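Local coordinates for protein halogenase PltM (Pseudomonas fluorescens, PDB 6BZN) that halogenates phenolic substrates, accepts several halides (chloride, bromide, iodide) and is a flavoprotein that binds FAD, at residues P68-R80 with S428-H440. Sequence-based numbering, arbitrary orientation.
Sequences PESGFLLRLLSKR and SAFLQKLLHDLEH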
loop_
_atom_site.group_PDB
_atom_site.type_symbol
_atom_site.label_atom_id
_atom_site.label_comp_id
_atom_site.label_asym_id
_atom_site.label_seq_id
_atom_site.Cartn_x
_atom_site.Cartn_y
_atom_site.Cartn_z
ATOM N N PRO A 68 9.020 -2.013 4.068
ATOM C CA PRO A 68 10.112 -2.917 3.682
ATOM C C PRO A 68 9.764 -3.761 2.469
ATOM O O PRO A 68 10.588 -3.905 1.581
ATOM C CB PRO A 68 10.337 -3.774 4.935
ATOM C CG PRO A 68 9.756 -2.995 6.045
ATOM C CD PRO A 68 8.679 -2.113 5.498
ATOM N N GLU A 69 8.549 -4.301 2.430
ATOM C CA GLU A 69 8.119 -5.129 1.315
ATOM C C GLU A 69 8.101 -4.356 0.003
ATOM O O GLU A 69 8.594 -4.846 -1.009
ATOM C CB GLU A 69 6.732 -5.723 1.554
ATOM C CG GLU A 69 6.649 -6.636 2.777
ATOM C CD GLU A 69 6.169 -5.941 4.038
ATOM O OE1 GLU A 69 6.474 -4.739 4.239
ATOM O OE2 GLU A 69 5.468 -6.596 4.849
ATOM N N SER A 70 7.531 -3.148 0.024
ATOM C CA SER A 70 7.428 -2.383 -1.218
ATOM C C SER A 70 8.829 -2.052 -1.749
ATOM O O SER A 70 9.049 -2.079 -2.955
ATOM C CB SER A 70 6.551 -1.135 -1.058
ATOM O OG SER A 70 7.174 -0.108 -0.296
ATOM N N GLY A 71 9.777 -1.775 -0.849
ATOM C CA GLY A 71 11.149 -1.481 -1.252
ATOM C C GLY A 71 11.831 -2.685 -1.887
ATOM O O GLY A 71 12.481 -2.556 -2.913
ATOM N N PHE A 72 11.668 -3.861 -1.284
ATOM C CA PHE A 72 12.208 -5.092 -1.862
ATOM C C PHE A 72 11.583 -5.405 -3.207
ATOM O O PHE A 72 12.289 -5.829 -4.104
ATOM C CB PHE A 72 12.048 -6.295 -0.924
ATOM C CG PHE A 72 13.015 -6.290 0.238
ATOM C CD1 PHE A 72 14.393 -6.280 0.016
ATOM C CD2 PHE A 72 12.551 -6.331 1.547
ATOM C CE1 PHE A 72 15.282 -6.264 1.088
ATOM C CE2 PHE A 72 13.434 -6.320 2.619
ATOM C CZ PHE A 72 14.797 -6.283 2.386
ATOM N N LEU A 73 10.274 -5.159 -3.344
ATOM C CA LEU A 73 9.579 -5.391 -4.599
ATOM C C LEU A 73 10.064 -4.462 -5.697
ATOM O O LEU A 73 10.228 -4.892 -6.835
ATOM C CB LEU A 73 8.055 -5.289 -4.418
ATOM C CG LEU A 73 7.517 -6.428 -3.558
ATOM C CD1 LEU A 73 6.131 -6.083 -3.042
ATOM C CD2 LEU A 73 7.544 -7.762 -4.307
ATOM N N LEU A 74 10.313 -3.202 -5.376
ATOM C CA LEU A 74 10.868 -2.291 -6.393
ATOM C C LEU A 74 12.256 -2.753 -6.822
ATOM O O LEU A 74 12.578 -2.743 -8.012
ATOM C CB LEU A 74 10.926 -0.846 -5.907
ATOM C CG LEU A 74 9.580 -0.121 -5.851
ATOM C CD1 LEU A 74 9.720 1.155 -5.028
ATOM C CD2 LEU A 74 9.040 0.192 -7.239
ATOM N N ARG A 75 13.068 -3.172 -5.861
ATOM C CA ARG A 75 14.408 -3.683 -6.172
ATOM C C ARG A 75 14.331 -4.971 -7.002
ATOM O O ARG A 75 15.137 -5.162 -7.920
ATOM C CB ARG A 75 15.235 -3.895 -4.892
ATOM C CG ARG A 75 15.704 -2.596 -4.234
ATOM C CD ARG A 75 16.270 -2.823 -2.824
ATOM N NE ARG A 75 17.604 -3.428 -2.832
ATOM C CZ ARG A 75 18.199 -4.048 -1.796
ATOM N NH1 ARG A 75 17.610 -4.167 -0.606
ATOM N NH2 ARG A 75 19.413 -4.564 -1.966
ATOM N N LEU A 76 13.363 -5.842 -6.693
ATOM C CA LEU A 76 13.146 -7.053 -7.485
ATOM C C LEU A 76 12.741 -6.718 -8.934
ATOM O O LEU A 76 13.272 -7.303 -9.886
ATOM C CB LEU A 76 12.107 -7.960 -6.839
ATOM C CG LEU A 76 12.604 -8.756 -5.621
ATOM C CD1 LEU A 76 11.437 -9.309 -4.818
ATOM C CD2 LEU A 76 13.537 -9.883 -6.067
ATOM N N LEU A 77 11.815 -5.775 -9.096
ATOM C CA LEU A 77 11.428 -5.313 -10.424
ATOM C C LEU A 77 12.622 -4.779 -11.209
ATOM O O LEU A 77 12.816 -5.133 -12.384
ATOM C CB LEU A 77 10.349 -4.227 -10.327
ATOM C CG LEU A 77 8.945 -4.765 -10.090
ATOM C CD1 LEU A 77 8.036 -3.667 -9.528
ATOM C CD2 LEU A 77 8.375 -5.343 -11.381
ATOM N N SER A 78 13.402 -3.938 -10.545
ATOM C CA SER A 78 14.609 -3.358 -11.113
ATOM C C SER A 78 15.609 -4.425 -11.583
ATOM O O SER A 78 16.131 -4.346 -12.687
ATOM C CB SER A 78 15.266 -2.438 -10.084
ATOM O OG SER A 78 16.434 -1.829 -10.606
ATOM N N LYS A 79 15.835 -5.431 -10.751
ATOM C CA LYS A 79 16.821 -6.468 -11.060
ATOM C C LYS A 79 16.270 -7.478 -12.059
ATOM O O LYS A 79 16.974 -7.884 -12.983
ATOM C CB LYS A 79 17.296 -7.170 -9.785
ATOM C CG LYS A 79 18.671 -7.817 -9.929
ATOM C CD LYS A 79 19.772 -6.757 -9.905
ATOM C CE LYS A 79 21.158 -7.335 -10.122
ATOM N NZ LYS A 79 22.200 -6.341 -9.718
ATOM N N ARG A 80 15.014 -7.877 -11.877
ATOM C CA ARG A 80 14.352 -8.827 -12.784
ATOM C C ARG A 80 14.327 -8.335 -14.233
ATOM O O ARG A 80 14.433 -9.151 -15.147
ATOM C CB ARG A 80 12.928 -9.122 -12.299
ATOM C CG ARG A 80 12.060 -9.972 -13.209
ATOM C CD ARG A 80 12.644 -11.363 -13.363
ATOM N NE ARG A 80 11.821 -12.192 -14.230
ATOM C CZ ARG A 80 11.818 -12.142 -15.562
ATOM N NH1 ARG A 80 12.599 -11.296 -16.218
ATOM N NH2 ARG A 80 11.027 -12.976 -16.244
ATOM N N SER A 428 8.943 -9.755 4.477
ATOM C CA SER A 428 10.096 -8.947 4.094
ATOM C C SER A 428 11.368 -9.788 3.987
ATOM O O SER A 428 12.106 -9.684 3.019
ATOM C CB SER A 428 10.293 -7.807 5.080
ATOM O OG SER A 428 9.116 -7.009 5.116
ATOM N N ALA A 429 11.610 -10.631 4.992
ATOM C CA ALA A 429 12.764 -11.528 4.961
ATOM C C ALA A 429 12.699 -12.467 3.760
ATOM O O ALA A 429 13.728 -12.702 3.112
ATOM C CB ALA A 429 12.880 -12.320 6.262
ATOM N N PHE A 430 11.504 -12.987 3.451
ATOM C CA PHE A 430 11.335 -13.871 2.294
ATOM C C PHE A 430 11.692 -13.164 0.980
ATOM O O PHE A 430 12.432 -13.701 0.149
ATOM C CB PHE A 430 9.920 -14.448 2.197
ATOM C CG PHE A 430 9.821 -15.599 1.240
ATOM C CD1 PHE A 430 10.055 -16.901 1.679
ATOM C CD2 PHE A 430 9.534 -15.385 -0.103
ATOM C CE1 PHE A 430 9.988 -17.971 0.799
ATOM C CE2 PHE A 430 9.470 -16.453 -0.994
ATOM C CZ PHE A 430 9.694 -17.745 -0.536
ATOM N N LEU A 431 11.178 -11.954 0.809
ATOM C CA LEU A 431 11.484 -11.162 -0.388
ATOM C C LEU A 431 12.979 -10.814 -0.460
ATOM O O LEU A 431 13.580 -10.867 -1.522
ATOM C CB LEU A 431 10.636 -9.892 -0.435
ATOM C CG LEU A 431 9.124 -10.068 -0.573
ATOM C CD1 LEU A 431 8.420 -8.745 -0.268
ATOM C CD2 LEU A 431 8.749 -10.607 -1.938
ATOM N N GLN A 432 13.578 -10.482 0.678
ATOM C CA GLN A 432 15.008 -10.165 0.727
ATOM C C GLN A 432 15.857 -11.333 0.212
ATOM O O GLN A 432 16.817 -11.125 -0.520
ATOM C CB GLN A 432 15.414 -9.820 2.162
ATOM C CG GLN A 432 16.865 -9.404 2.329
ATOM C CD GLN A 432 17.139 -8.843 3.706
ATOM O OE1 GLN A 432 16.517 -9.250 4.692
ATOM N NE2 GLN A 432 18.062 -7.890 3.786
ATOM N N LYS A 433 15.489 -12.547 0.606
ATOM C CA LYS A 433 16.152 -13.786 0.158
ATOM C C LYS A 433 16.001 -14.025 -1.350
ATOM O O LYS A 433 16.996 -14.347 -2.031
ATOM C CB LYS A 433 15.607 -14.972 0.977
ATOM C CG LYS A 433 16.067 -16.366 0.563
ATOM C CD LYS A 433 15.598 -17.420 1.578
ATOM C CE LYS A 433 16.207 -18.802 1.349
ATOM N NZ LYS A 433 16.071 -19.297 -0.053
ATOM N N LEU A 434 14.783 -13.845 -1.871
ATOM C CA LEU A 434 14.528 -13.930 -3.323
ATOM C C LEU A 434 15.420 -12.974 -4.109
ATOM O O LEU A 434 15.967 -13.344 -5.156
ATOM C CB LEU A 434 13.056 -13.638 -3.653
ATOM C CG LEU A 434 11.969 -14.636 -3.266
ATOM C CD1 LEU A 434 10.580 -14.078 -3.557
ATOM C CD2 LEU A 434 12.179 -15.945 -4.005
ATOM N N LEU A 435 15.558 -11.750 -3.606
ATOM C CA LEU A 435 16.389 -10.737 -4.240
ATOM C C LEU A 435 17.863 -11.144 -4.209
ATOM O O LEU A 435 18.545 -11.057 -5.226
ATOM C CB LEU A 435 16.217 -9.380 -3.550
ATOM C CG LEU A 435 17.024 -8.199 -4.085
ATOM C CD1 LEU A 435 16.650 -7.847 -5.518
ATOM C CD2 LEU A 435 16.812 -7.004 -3.179
ATOM N N HIS A 436 18.343 -11.565 -3.041
ATOM C CA HIS A 436 19.710 -12.065 -2.923
ATOM C C HIS A 436 20.015 -13.173 -3.937
ATOM O O HIS A 436 21.027 -13.094 -4.633
ATOM C CB HIS A 436 20.023 -12.566 -1.520
ATOM C CG HIS A 436 21.478 -12.850 -1.315
ATOM N ND1 HIS A 436 22.013 -14.113 -1.438
ATOM C CD2 HIS A 436 22.518 -12.023 -1.054
ATOM C CE1 HIS A 436 23.317 -14.058 -1.227
ATOM N NE2 HIS A 436 23.648 -12.801 -0.993
ATOM N N ASP A 437 19.129 -14.161 -4.047
ATOM C CA ASP A 437 19.305 -15.265 -5.009
ATOM C C ASP A 437 19.313 -14.770 -6.455
ATOM O O ASP A 437 20.159 -15.194 -7.257
ATOM C CB ASP A 437 18.228 -16.353 -4.825
ATOM C CG ASP A 437 18.340 -17.080 -3.489
ATOM O OD1 ASP A 437 19.398 -17.001 -2.835
ATOM O OD2 ASP A 437 17.364 -17.735 -3.075
ATOM N N LEU A 438 18.389 -13.861 -6.779
ATOM C CA LEU A 438 18.337 -13.274 -8.120
ATOM C C LEU A 438 19.579 -12.430 -8.444
ATOM O O LEU A 438 20.067 -12.483 -9.571
ATOM C CB LEU A 438 17.077 -12.415 -8.305
ATOM C CG LEU A 438 16.905 -11.751 -9.678
ATOM C CD1 LEU A 438 16.737 -12.806 -10.754
ATOM C CD2 LEU A 438 15.711 -10.806 -9.680
ATOM N N GLU A 439 20.050 -11.632 -7.486
ATOM C CA GLU A 439 21.200 -10.730 -7.719
ATOM C C GLU A 439 22.444 -11.523 -8.111
ATOM O O GLU A 439 23.134 -11.173 -9.069
ATOM C CB GLU A 439 21.497 -9.829 -6.505
ATOM C CG GLU A 439 20.709 -8.516 -6.492
ATOM C CD GLU A 439 20.835 -7.704 -5.199
ATOM O OE1 GLU A 439 21.208 -8.267 -4.137
ATOM O OE2 GLU A 439 20.533 -6.486 -5.239
ATOM N N HIS A 440 22.676 -12.616 -7.399
ATOM C CA HIS A 440 23.865 -13.433 -7.592
ATOM C C HIS A 440 23.768 -14.511 -8.668
ATOM O O HIS A 440 24.775 -14.805 -9.316
ATOM C CB HIS A 440 24.305 -14.019 -6.247
ATOM C CG HIS A 440 24.900 -12.985 -5.347
ATOM N ND1 HIS A 440 26.255 -12.731 -5.309
ATOM C CD2 HIS A 440 24.324 -12.081 -4.519
ATOM C CE1 HIS A 440 26.491 -11.740 -4.468
ATOM N NE2 HIS A 440 25.337 -11.327 -3.976
HETATM O O HOH W 1 18.986 -3.684 -5.367
HETATM O O HOH W 2 18.975 -6.442 0.869
#
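Phe-72 carries CG anti to its own carbonyl carbon (chi1 -75°), which lays the ring against the backbone and side chain of Gln-432. Leu-435 has CG anti to the backbone N (chi1 180°), and its second torsion turns CD2 toward Arg-75. The CB of Gln-432 sits over one face of the Phe-72 ring, 3.9 Å from the centroid, in a CH-pi contact. It lies off-centre, near CZ. CD2 of Leu-435 meets the ring edge near its plane. The same methyl lies over the centre of one face of the Arg-75 guanidinium, 3.5 Å from CZ. Water 1 accepts from Arg-75 NE (2.9 Å) and donates to Glu-439 OE2, while the direct salt bridge from NH2 to that oxygen is long at 4.0 Å. Segments 68-80 and 428-440 run nearly parallel, 16° apart, with their axes 9.2 Å from each other at closest approach. They pack knobs-into-holes, joining helix 68-81 of the tryptophan-halogenase family region to the long helix 410-441. Phe-72 is a knob among Ser-428, Leu-431, Gln-432 and Leu-435. With an alanine in its place, that hole would probably be left partly empty, and Gln-432 CB would lose the ring face it rests on. Leu-76 is the next knob, its CD2 3.5 Å from Leu-435 CA. In return, Leu-431 fits among Glu-69, Phe-72, Leu-73 and Leu-76, with its CD2 3.9 Å from Leu-73 CD2. Near the start of helix 68-81, Ser-428 OG lies 3.3 Å from Glu-69 CD but hydrogen-bonds to Ser-424 O. Glu-69 OE2 forms a salt bridge with Arg-352 and a hydrogen bond with the Ser-424 hydroxyl.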